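Local coordinates for protein cellulase (Uncultured bacterium, PDB 3WX5) that probably hydrolyses internal beta-1,4-glucosidic bonds of cellulose, as an endoglucanase of glycoside hydrolase family 12, at residues 106-111 against 232-237; 145-150 against 186-191. All coordinates share one frame; numbering follows the deposited sequence.

Contact 1: residues 106-111 against 232-237; sequences SNWRLT and LKSSDF
Trp108 and Arg109 meet Ser234, Ser235 and Asp236 where two antiparallel strands pair in one sheet of the family 12 beta-sandwich, a concanavalin-type jelly roll. Arg109 with Ser235 and Thr111 with Lys233 are the hydrogen-bonded pairs, and Leu110 with Ser234 between them is non-hydrogen-bonded. The tightly packed side is that of Trp108, Leu110 and Ser234, pressed against strands 117-127 and 215-225 of the other sheet. Here Trp108 CG lies anti to the backbone N (chi1 -170°), and the ring N-H meets Ser234: NE1 lies 2.7 Å from OG, with OG close to the ring plane and an N-H...O angle of 161°. The buried ring nitrogen is thereby satisfied, and Leu110 CB covers one face of the indole. Beside it, Trp108 CD1 touches Phe237 CD1 at 4.1 Å.

The other face, with Arg109, Thr111, Lys233 and Ser235, is looser and wetter. Asp236, at the corner where the chain turns, forms a salt bridge with Arg109: NE is 3.1 Å from OD2, which sits at the guanidinium edge, whereas NE approaches from above the carboxylate plane, the two planes being 52° apart. The arginine chain bends at chi3, which places NE, and Ser235 OG lies over one face of the guanidinium, 3.6 Å from NH2. Thr111 and Lys233 run side by side, their CB atoms 3.8 Å apart. One water bridges this face: it donates to Lys233 O and, weakly, to Arg109 O, and hydrogen-bonds to Thr111 OG1 and, at 2.6 Å, to Ser235 OG.

Contact 2: residues 145-150 against 186-191; sequences WLNWRG and TTPVTE
A classic beta bulge in strand 140-149, where Leu146 and Asn147 both face Ala120 of the neighbouring strand, receives the loop 186-191 that leads from one sheet of the jelly roll to the other. The loop runs across the strand, its direction 103° from that of residues 146 to 148, and the contact centres on a single carbonyl. Leu146 O accepts the N-H of Val189 at 2.8 Å, the donor tilted 22° from the carbonyl plane, and the same oxygen lies 3.1 Å from Pro188 CA in a CA-H...O contact. The Val189 bond is the one backbone hydrogen bond between these two segments.

On the inner side, Leu146 and Val189 make an apolar patch. Val189 CG2, placed between the backbone N and the carbonyl carbon, reaches Leu146 CB at 4.0 Å and lies slightly farther from CD2. The CB of Pro188 points toward the strand and comes within 3.4 Å of Leu146 O. Around Asn147 the loop backbone passes close by, with Val189 O 3.5 Å from the asparagine CB.

Toward the surface the packing thins out. The indole of Trp148, which also makes a cation-pi contact with Arg184, meets the proline obliquely, with CH2 4.3 Å from Pro188 CD.

From the N terminus, the chain first lays down 106-111, then 145-150, and returns to the latter at 186-191, closing the shorter loop of contact 2. Only after helix 197-206 and strand 215-225 does 232-237 come back to 106-111, so the longer loop of contact 1 encloses the whole of contact 2. Contact 1 joins neighbouring strands within one sheet; contact 2 sets the connection leaving strand 179-185 against the bulge of strand 140-149, in the other sheet. They touch directly, their centres about 12 Å apart: Leu110 N probably donates to Thr190 O at 2.9 Å, and Trp108 CE3 packs on Leu146 CD1 at 3.8 Å between the sheets.

Contact 1: residues 106-111 against 232-237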
# COMPACT_ATOMS: atom_id res chain seq x y z
N SER A 106 -5.53 8.48 6.74
CA SER A 106 -4.09 8.29 6.78
C SER A 106 -3.34 9.52 6.29
O SER A 106 -3.85 10.29 5.48
CB SER A 106 -3.77 7.04 5.98
OG SER A 106 -2.38 6.81 5.92
N ASN A 107 -2.18 9.78 6.90
CA ASN A 107 -1.18 10.69 6.37
C ASN A 107 -0.00 9.96 5.72
O ASN A 107 0.42 8.90 6.21
CB ASN A 107 -0.61 11.59 7.48
CG ASN A 107 -1.67 12.28 8.31
OD1 ASN A 107 -2.81 12.43 7.88
ND2 ASN A 107 -1.29 12.70 9.51
N TRP A 108 0.63 10.58 4.73
CA TRP A 108 1.85 10.03 4.14
C TRP A 108 2.54 11.13 3.35
O TRP A 108 1.89 11.97 2.74
CB TRP A 108 1.53 8.86 3.20
CG TRP A 108 2.76 8.09 2.74
CD1 TRP A 108 3.80 7.64 3.52
CD2 TRP A 108 3.01 7.57 1.42
NE1 TRP A 108 4.75 7.00 2.73
CE2 TRP A 108 4.27 6.94 1.44
CE3 TRP A 108 2.29 7.62 0.21
CZ2 TRP A 108 4.78 6.25 0.33
CZ3 TRP A 108 2.83 6.97 -0.91
CH2 TRP A 108 4.07 6.33 -0.85
N ARG A 109 3.87 11.08 3.29
CA ARG A 109 4.63 11.98 2.43
C ARG A 109 5.64 11.14 1.66
O ARG A 109 6.29 10.27 2.22
CB ARG A 109 5.35 13.03 3.26
CG ARG A 109 6.15 14.03 2.43
CD ARG A 109 6.64 15.22 3.28
NE ARG A 109 7.74 14.84 4.17
CZ ARG A 109 9.01 14.72 3.78
NH1 ARG A 109 9.34 14.93 2.51
NH2 ARG A 109 9.94 14.35 4.64
N LEU A 110 5.75 11.38 0.36
CA LEU A 110 6.69 10.63 -0.44
C LEU A 110 7.67 11.60 -1.11
O LEU A 110 7.34 12.77 -1.41
CB LEU A 110 5.95 9.78 -1.47
CG LEU A 110 5.14 10.61 -2.49
CD1 LEU A 110 5.75 10.54 -3.87
CD2 LEU A 110 3.66 10.22 -2.52
N THR A 111 8.88 11.11 -1.34
CA THR A 111 9.86 11.86 -2.11
C THR A 111 10.06 11.12 -3.43
O THR A 111 10.57 9.99 -3.44
CB THR A 111 11.19 11.99 -1.31
OG1 THR A 111 10.91 12.59 -0.03
CG2 THR A 111 12.21 12.85 -2.07
N LEU A 232 13.80 6.78 -3.69
CA LEU A 232 12.41 7.00 -3.26
C LEU A 232 12.34 6.92 -1.74
O LEU A 232 12.93 6.04 -1.14
CB LEU A 232 11.48 5.94 -3.87
CG LEU A 232 11.22 6.08 -5.38
CD1 LEU A 232 10.68 4.73 -5.94
CD2 LEU A 232 10.23 7.21 -5.63
N LYS A 233 11.58 7.83 -1.12
CA LYS A 233 11.53 7.87 0.34
C LYS A 233 10.07 7.94 0.80
O LYS A 233 9.29 8.73 0.28
CB LYS A 233 12.28 9.10 0.87
CG LYS A 233 12.40 9.12 2.41
CD LYS A 233 13.37 10.23 2.90
CE LYS A 233 13.46 10.30 4.43
NZ LYS A 233 14.10 9.10 5.08
N SER A 234 9.78 7.20 1.86
CA SER A 234 8.45 7.21 2.51
C SER A 234 8.62 7.88 3.88
O SER A 234 9.50 7.48 4.65
CB SER A 234 7.99 5.75 2.67
OG SER A 234 6.87 5.57 3.55
N SER A 235 7.81 8.91 4.17
CA SER A 235 7.90 9.65 5.45
C SER A 235 6.55 9.91 6.11
O SER A 235 5.54 10.04 5.42
CB SER A 235 8.58 11.01 5.20
OG SER A 235 9.82 10.80 4.55
N ASP A 236 6.55 10.08 7.43
CA ASP A 236 5.42 10.71 8.13
C ASP A 236 4.14 9.87 8.01
O ASP A 236 3.04 10.43 7.94
CB ASP A 236 5.12 12.11 7.55
CG ASP A 236 6.32 13.08 7.62
OD1 ASP A 236 7.16 12.97 8.55
OD2 ASP A 236 6.36 13.99 6.76
N PHE A 237 4.27 8.55 7.95
CA PHE A 237 3.09 7.67 7.80
C PHE A 237 2.27 7.65 9.10
O PHE A 237 2.83 7.53 10.20
CB PHE A 237 3.55 6.25 7.45
CG PHE A 237 2.42 5.27 7.25
CD1 PHE A 237 1.58 5.37 6.14
CD2 PHE A 237 2.27 4.19 8.11
CE1 PHE A 237 0.61 4.39 5.90
CE2 PHE A 237 1.32 3.18 7.85
CZ PHE A 237 0.49 3.29 6.75
O HOH W 1 1.85 11.95 9.78
O HOH W 2 9.31 11.28 2.01

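Contact 2: residues 145-150 against 186-191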
# COMPACT_ATOMS: atom_id res chain seq x y z
N TRP A 145 -3.12 5.18 -6.05
CA TRP A 145 -1.86 5.59 -6.67
C TRP A 145 -1.77 7.11 -6.61
O TRP A 145 -2.64 7.80 -7.14
CB TRP A 145 -1.80 5.16 -8.14
CG TRP A 145 -1.67 3.65 -8.41
CD1 TRP A 145 -2.14 2.62 -7.64
CD2 TRP A 145 -1.04 3.05 -9.55
NE1 TRP A 145 -1.80 1.40 -8.22
CE2 TRP A 145 -1.16 1.65 -9.41
CE3 TRP A 145 -0.41 3.57 -10.70
CZ2 TRP A 145 -0.61 0.75 -10.34
CZ3 TRP A 145 0.10 2.67 -11.66
CH2 TRP A 145 -0.03 1.28 -11.48
N LEU A 146 -0.72 7.63 -5.99
CA LEU A 146 -0.56 9.07 -5.76
C LEU A 146 0.46 9.70 -6.70
O LEU A 146 0.38 10.90 -7.01
CB LEU A 146 -0.13 9.33 -4.31
CG LEU A 146 -1.12 8.79 -3.27
CD1 LEU A 146 -0.53 8.94 -1.89
CD2 LEU A 146 -2.50 9.51 -3.38
N ASN A 147 1.42 8.90 -7.16
CA ASN A 147 2.53 9.41 -7.96
C ASN A 147 3.22 8.21 -8.64
O ASN A 147 2.94 7.06 -8.32
CB ASN A 147 3.52 10.19 -7.05
CG ASN A 147 4.20 11.35 -7.77
OD1 ASN A 147 4.41 12.45 -7.19
ND2 ASN A 147 4.59 11.12 -9.01
N TRP A 148 3.98 8.46 -9.69
CA TRP A 148 4.54 7.37 -10.51
C TRP A 148 5.48 7.96 -11.55
O TRP A 148 5.53 9.17 -11.73
CB TRP A 148 3.42 6.60 -11.22
CG TRP A 148 2.65 7.47 -12.18
CD1 TRP A 148 2.99 7.78 -13.48
CD2 TRP A 148 1.43 8.15 -11.91
NE1 TRP A 148 2.04 8.61 -14.04
CE2 TRP A 148 1.08 8.88 -13.08
CE3 TRP A 148 0.61 8.26 -10.78
CZ2 TRP A 148 -0.03 9.71 -13.14
CZ3 TRP A 148 -0.49 9.11 -10.83
CH2 TRP A 148 -0.79 9.83 -12.01
N ARG A 149 6.21 7.08 -12.23
CA ARG A 149 7.04 7.50 -13.34
C ARG A 149 7.07 6.37 -14.33
O ARG A 149 7.10 5.22 -13.94
CB ARG A 149 8.45 7.80 -12.86
CG ARG A 149 9.36 8.25 -13.99
CD ARG A 149 10.77 8.55 -13.48
NE ARG A 149 11.71 8.64 -14.60
CZ ARG A 149 11.96 9.76 -15.26
NH1 ARG A 149 11.36 10.90 -14.90
NH2 ARG A 149 12.84 9.76 -16.26
N GLY A 150 7.05 6.71 -15.62
CA GLY A 150 7.38 5.73 -16.65
C GLY A 150 6.18 5.10 -17.33
O GLY A 150 6.31 4.06 -17.97
N THR A 186 -5.87 11.74 -10.68
CA THR A 186 -5.84 12.31 -12.04
C THR A 186 -4.64 13.23 -12.23
O THR A 186 -4.19 13.47 -13.36
CB THR A 186 -7.15 13.08 -12.40
OG1 THR A 186 -7.38 14.09 -11.42
CG2 THR A 186 -8.36 12.14 -12.39
N THR A 187 -4.17 13.83 -11.12
CA THR A 187 -2.82 14.41 -11.09
C THR A 187 -2.03 13.96 -9.89
O THR A 187 -2.59 13.76 -8.80
CB THR A 187 -2.84 15.97 -11.12
OG1 THR A 187 -3.53 16.45 -9.97
CG2 THR A 187 -3.57 16.47 -12.37
N PRO A 188 -0.71 13.78 -10.05
CA PRO A 188 0.11 13.23 -8.96
C PRO A 188 0.31 14.22 -7.81
O PRO A 188 0.24 15.43 -8.04
CB PRO A 188 1.43 12.86 -9.64
CG PRO A 188 1.44 13.67 -10.94
CD PRO A 188 0.04 13.97 -11.32
N VAL A 189 0.48 13.71 -6.58
CA VAL A 189 0.88 14.53 -5.44
C VAL A 189 2.08 13.91 -4.74
O VAL A 189 2.46 12.79 -5.04
CB VAL A 189 -0.26 14.63 -4.38
CG1 VAL A 189 -1.42 15.52 -4.89
CG2 VAL A 189 -0.76 13.26 -3.98
N THR A 190 2.64 14.62 -3.76
CA THR A 190 3.76 14.09 -2.98
C THR A 190 3.38 13.92 -1.52
O THR A 190 4.22 13.53 -0.72
CB THR A 190 5.02 14.97 -3.13
OG1 THR A 190 4.73 16.32 -2.75
CG2 THR A 190 5.48 14.94 -4.60
N GLU A 191 2.15 14.26 -1.15
CA GLU A 191 1.73 14.13 0.23
C GLU A 191 0.22 14.07 0.31
O GLU A 191 -0.48 14.62 -0.53
CB GLU A 191 2.26 15.33 1.02
CG GLU A 191 1.90 15.35 2.50
CD GLU A 191 2.61 16.50 3.25
OE1 GLU A 191 3.22 17.36 2.58
OE2 GLU A 191 2.57 16.52 4.50